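Two-domain protein containing predicted PHP-like metal-dependent phosphoesterase (Bacteroides vulgatus ATCC 8482, PDB 3E38) binds zinc ions and is predicted to be a PHP-type phosphoesterase, possibly a nuclease, with a second, Ig-like domain. Local coordinates at residues V270-V281 against T300-I311. Residues are numbered along the deposited sequence; the frame is centred on the assembly and turned at random.
Sequences VTLSITNVTDLV and TLKPHTRYTVRI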
loop_
_atom_site.group_PDB
_atom_site.type_symbol
_atom_site.label_atom_id
_atom_site.label_comp_id
_atom_site.label_asym_id
_atom_site.label_seq_id
_atom_site.Cartn_x
_atom_site.Cartn_y
_atom_site.Cartn_z
ATOM N N VAL B 270 33.263 -20.282 -2.085
ATOM C CA VAL B 270 32.043 -20.944 -2.569
ATOM C C VAL B 270 30.943 -19.937 -2.799
ATOM O O VAL B 270 30.786 -18.973 -2.050
ATOM C CB VAL B 270 31.551 -22.045 -1.561
ATOM C CG1 VAL B 270 30.205 -22.673 -1.973
ATOM C CG2 VAL B 270 32.600 -23.123 -1.395
ATOM N N THR B 271 30.192 -20.164 -3.861
ATOM C CA THR B 271 29.050 -19.304 -4.178
ATOM C C THR B 271 27.772 -20.083 -3.971
ATOM O O THR B 271 27.596 -21.156 -4.540
ATOM C CB THR B 271 29.126 -18.763 -5.597
ATOM O OG1 THR B 271 30.220 -17.851 -5.661
ATOM C CG2 THR B 271 27.847 -18.027 -5.970
ATOM N N LEU B 272 26.919 -19.548 -3.105
ATOM C CA LEU B 272 25.615 -20.140 -2.802
ATOM C C LEU B 272 24.471 -19.315 -3.355
ATOM O O LEU B 272 24.609 -18.150 -3.699
ATOM C CB LEU B 272 25.409 -20.263 -1.279
ATOM C CG LEU B 272 26.400 -21.080 -0.438
ATOM C CD1 LEU B 272 26.096 -20.922 1.054
ATOM C CD2 LEU B 272 26.361 -22.535 -0.857
ATOM N N SER B 273 23.330 -19.957 -3.487
ATOM C CA SER B 273 22.106 -19.215 -3.788
ATOM C C SER B 273 21.116 -19.636 -2.733
ATOM O O SER B 273 20.700 -20.795 -2.708
ATOM C CB SER B 273 21.531 -19.484 -5.188
ATOM O OG SER B 273 20.857 -20.742 -5.238
ATOM N N ILE B 274 20.766 -18.699 -1.857
ATOM C CA ILE B 274 19.793 -18.951 -0.789
ATOM C C ILE B 274 18.467 -18.249 -1.063
ATOM O O ILE B 274 18.399 -17.063 -1.286
ATOM C CB ILE B 274 20.343 -18.487 0.535
ATOM C CG1 ILE B 274 21.738 -19.074 0.714
ATOM C CG2 ILE B 274 19.415 -18.888 1.665
ATOM C CD1 ILE B 274 22.396 -18.662 1.979
ATOM N N THR B 275 17.412 -19.026 -1.091
ATOM C CA THR B 275 16.092 -18.489 -1.338
ATOM C C THR B 275 15.159 -18.727 -0.185
ATOM O O THR B 275 15.054 -19.838 0.327
ATOM C CB THR B 275 15.467 -19.147 -2.566
ATOM O OG1 THR B 275 16.384 -19.042 -3.655
ATOM C CG2 THR B 275 14.135 -18.500 -2.941
ATOM N N ASN B 276 14.516 -17.630 0.200
ATOM C CA ASN B 276 13.476 -17.579 1.205
ATOM C C ASN B 276 12.212 -17.928 0.450
ATOM O O ASN B 276 11.742 -17.176 -0.435
ATOM C CB ASN B 276 13.380 -16.186 1.835
ATOM C CG ASN B 276 12.499 -16.139 3.074
ATOM O OD1 ASN B 276 11.800 -17.089 3.390
ATOM N ND2 ASN B 276 12.515 -14.996 3.775
ATOM N N VAL B 277 11.677 -19.097 0.765
ATOM C CA VAL B 277 10.507 -19.613 0.063
ATOM C C VAL B 277 9.241 -19.359 0.897
ATOM O O VAL B 277 8.178 -19.940 0.661
ATOM C CB VAL B 277 10.703 -21.140 -0.277
ATOM C CG1 VAL B 277 11.949 -21.353 -1.140
ATOM C CG2 VAL B 277 10.812 -21.958 0.964
ATOM N N THR B 278 9.375 -18.466 1.867
ATOM C CA THR B 278 8.255 -18.140 2.774
ATOM C C THR B 278 7.809 -16.697 2.715
ATOM O O THR B 278 8.305 -15.892 1.944
ATOM C CB THR B 278 8.580 -18.463 4.236
ATOM O OG1 THR B 278 9.467 -17.479 4.767
ATOM C CG2 THR B 278 9.268 -19.838 4.350
ATOM N N ASP B 279 6.788 -16.433 3.511
ATOM C CA ASP B 279 6.187 -15.108 3.690
ATOM C C ASP B 279 6.880 -14.408 4.865
ATOM O O ASP B 279 6.583 -13.260 5.217
ATOM C CB ASP B 279 4.679 -15.191 4.002
ATOM C CG ASP B 279 3.814 -15.391 2.791
ATOM O OD1 ASP B 279 4.310 -15.200 1.663
ATOM O OD2 ASP B 279 2.615 -15.709 2.991
ATOM N N LEU B 280 7.826 -15.124 5.452
ATOM C CA LEU B 280 8.547 -14.654 6.610
ATOM C C LEU B 280 9.910 -14.112 6.273
ATOM O O LEU B 280 10.737 -14.785 5.665
ATOM C CB LEU B 280 8.791 -15.797 7.613
ATOM C CG LEU B 280 7.704 -16.762 8.098
ATOM C CD1 LEU B 280 8.208 -17.546 9.361
ATOM C CD2 LEU B 280 6.481 -16.035 8.403
ATOM N N VAL B 281 10.160 -12.915 6.760
ATOM C CA VAL B 281 11.443 -12.304 6.604
ATOM C C VAL B 281 12.341 -13.017 7.589
ATOM O O VAL B 281 11.915 -13.415 8.667
ATOM C CB VAL B 281 11.473 -10.822 6.931
ATOM C CG1 VAL B 281 11.343 -10.639 8.443
ATOM C CG2 VAL B 281 12.797 -10.216 6.413
ATOM N N THR B 300 19.512 -9.945 5.570
ATOM C CA THR B 300 18.065 -10.088 5.647
ATOM C C THR B 300 17.538 -10.727 4.409
ATOM O O THR B 300 17.668 -10.178 3.300
ATOM C CB THR B 300 17.325 -8.763 5.746
ATOM O OG1 THR B 300 17.619 -8.168 7.008
ATOM C CG2 THR B 300 15.787 -9.005 5.615
ATOM N N LEU B 301 16.944 -11.899 4.614
ATOM C CA LEU B 301 16.333 -12.643 3.522
ATOM C C LEU B 301 14.849 -12.367 3.517
ATOM O O LEU B 301 14.090 -12.916 4.292
ATOM C CB LEU B 301 16.579 -14.144 3.634
ATOM C CG LEU B 301 17.970 -14.696 3.460
ATOM C CD1 LEU B 301 18.847 -14.215 4.592
ATOM C CD2 LEU B 301 17.828 -16.202 3.468
ATOM N N LYS B 302 14.472 -11.476 2.620
ATOM C CA LYS B 302 13.093 -11.103 2.428
ATOM C C LYS B 302 12.276 -12.253 1.856
ATOM O O LYS B 302 12.820 -13.190 1.261
ATOM C CB LYS B 302 12.989 -9.865 1.506
ATOM C CG LYS B 302 13.385 -8.561 2.211
ATOM C CD LYS B 302 13.732 -7.482 1.230
ATOM C CE LYS B 302 14.157 -6.161 1.883
ATOM N NZ LYS B 302 13.050 -5.205 2.166
ATOM N N PRO B 303 10.938 -12.172 2.026
ATOM C CA PRO B 303 10.062 -13.217 1.518
ATOM C C PRO B 303 10.165 -13.380 0.037
ATOM O O PRO B 303 10.236 -12.406 -0.715
ATOM C CB PRO B 303 8.667 -12.723 1.902
ATOM C CG PRO B 303 8.904 -11.852 3.143
ATOM C CD PRO B 303 10.233 -11.217 2.911
ATOM N N HIS B 304 10.192 -14.650 -0.332
ATOM C CA HIS B 304 10.157 -15.117 -1.719
ATOM C C HIS B 304 11.222 -14.482 -2.582
ATOM O O HIS B 304 10.989 -14.144 -3.718
ATOM C CB HIS B 304 8.760 -14.884 -2.288
ATOM C CG HIS B 304 7.680 -15.516 -1.464
ATOM N ND1 HIS B 304 7.525 -16.881 -1.368
ATOM C CD2 HIS B 304 6.750 -14.972 -0.643
ATOM C CE1 HIS B 304 6.541 -17.151 -0.524
ATOM N NE2 HIS B 304 6.061 -16.006 -0.064
ATOM N N THR B 305 12.392 -14.319 -1.990
ATOM C CA THR B 305 13.539 -13.707 -2.656
ATOM C C THR B 305 14.758 -14.586 -2.622
ATOM O O THR B 305 15.085 -15.137 -1.602
ATOM C CB THR B 305 13.876 -12.374 -1.965
ATOM O OG1 THR B 305 12.701 -11.555 -1.976
ATOM C CG2 THR B 305 15.034 -11.648 -2.666
ATOM N N ARG B 306 15.425 -14.678 -3.769
ATOM C CA ARG B 306 16.653 -15.475 -3.933
ATOM C C ARG B 306 17.880 -14.609 -3.850
ATOM O O ARG B 306 17.971 -13.582 -4.484
ATOM C CB ARG B 306 16.667 -16.180 -5.285
ATOM C CG ARG B 306 17.902 -17.078 -5.520
ATOM C CD ARG B 306 17.934 -17.638 -6.925
ATOM N NE ARG B 306 18.171 -16.578 -7.910
ATOM C CZ ARG B 306 17.232 -15.999 -8.660
ATOM N NH1 ARG B 306 15.972 -16.406 -8.555
ATOM N NH2 ARG B 306 17.555 -15.018 -9.521
ATOM N N TYR B 307 18.821 -15.031 -3.029
ATOM C CA TYR B 307 20.082 -14.306 -2.875
ATOM C C TYR B 307 21.283 -15.124 -3.290
ATOM O O TYR B 307 21.313 -16.344 -3.103
ATOM C CB TYR B 307 20.280 -13.922 -1.421
ATOM C CG TYR B 307 19.216 -13.019 -0.897
ATOM C CD1 TYR B 307 18.016 -13.537 -0.420
ATOM C CD2 TYR B 307 19.401 -11.651 -0.883
ATOM C CE1 TYR B 307 17.026 -12.708 0.050
ATOM C CE2 TYR B 307 18.407 -10.800 -0.416
ATOM C CZ TYR B 307 17.223 -11.337 0.049
ATOM O OH TYR B 307 16.245 -10.507 0.528
ATOM N N THR B 308 22.265 -14.424 -3.859
ATOM C CA THR B 308 23.566 -15.013 -4.193
ATOM C C THR B 308 24.528 -14.653 -3.082
ATOM O O THR B 308 24.790 -13.497 -2.790
ATOM C CB THR B 308 24.106 -14.501 -5.498
ATOM O OG1 THR B 308 23.075 -14.563 -6.482
ATOM C CG2 THR B 308 25.317 -15.334 -5.945
ATOM N N VAL B 309 25.054 -15.668 -2.451
ATOM C CA VAL B 309 25.918 -15.480 -1.306
ATOM C C VAL B 309 27.274 -16.127 -1.545
ATOM O O VAL B 309 27.388 -17.332 -1.773
ATOM C CB VAL B 309 25.228 -16.073 -0.062
ATOM C CG1 VAL B 309 26.079 -15.927 1.181
ATOM C CG2 VAL B 309 23.886 -15.400 0.120
ATOM N N ARG B 310 28.295 -15.290 -1.518
ATOM C CA ARG B 310 29.656 -15.754 -1.704
ATOM C C ARG B 310 30.330 -15.888 -0.363
ATOM O O ARG B 310 30.259 -15.008 0.492
ATOM C CB ARG B 310 30.437 -14.787 -2.601
ATOM C CG ARG B 310 31.940 -15.135 -2.794
ATOM C CD ARG B 310 32.213 -16.283 -3.783
ATOM N NE ARG B 310 33.650 -16.549 -3.924
ATOM C CZ ARG B 310 34.167 -17.510 -4.688
ATOM N NH1 ARG B 310 33.379 -18.307 -5.401
ATOM N NH2 ARG B 310 35.480 -17.683 -4.736
ATOM N N ILE B 311 30.956 -17.031 -0.183
ATOM C CA ILE B 311 31.744 -17.306 1.012
ATOM C C ILE B 311 33.195 -17.478 0.577
ATOM O O ILE B 311 33.531 -18.391 -0.173
ATOM C CB ILE B 311 31.293 -18.578 1.772
ATOM C CG1 ILE B 311 29.854 -18.451 2.285
ATOM C CG2 ILE B 311 32.250 -18.835 2.955
ATOM C CD1 ILE B 311 28.807 -18.366 1.225
#
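Asn276 reaches across to Leu301 and Lys302 at the end of an antiparallel strand pair, 270-276 against 306-311, in the Ig-like β-sandwich domain. Its side chain joins the 276-280 turn to the end of strand 300-301 and, by a weak bond from ND2 to Lys302 O, to the turn that follows. CB lies against Lys302 O, and CG, anti to the backbone N (chi1 -169°), points the amide toward these carbonyls. At the tip Asn276 OD1 turns back to its own segment, accepting from Thr278 N in an Asx turn and from Thr278 OG1 at 2.7 Å. Asn276 ND2 spans both segments: it donates to Leu280 O almost in the amide plane, and to Leu301 O at 2.7 Å from well above that carbonyl's plane. An asparagine suits this buried place because one short amide both accepts and donates.

Along the strands, Leu272 and Val309 form a hydrogen-bonded pair. On their face, Ile274 CG2 meets Leu301 CD2 at 3.6 Å, branched apolar side chains bridging the two sheets. The opposite face is more polar: Arg310 is long enough for NH1 to donate to Thr271 OG1 in the guanidinium plane while NH2 is hydrogen-bonded to Asn266 OD1.

Beyond Asn276, His304 holds the third position of the type II turn Lys302-Thr305, where phi is positive and glycine or asparagine is commoner. Thr278 O lies over its ring face; its imidazole N-H can reach a carboxylate, His304 NE2 donating at 2.6 Å to Asp279 OD1, on the anti side of a carboxylate turned 81° from the ring.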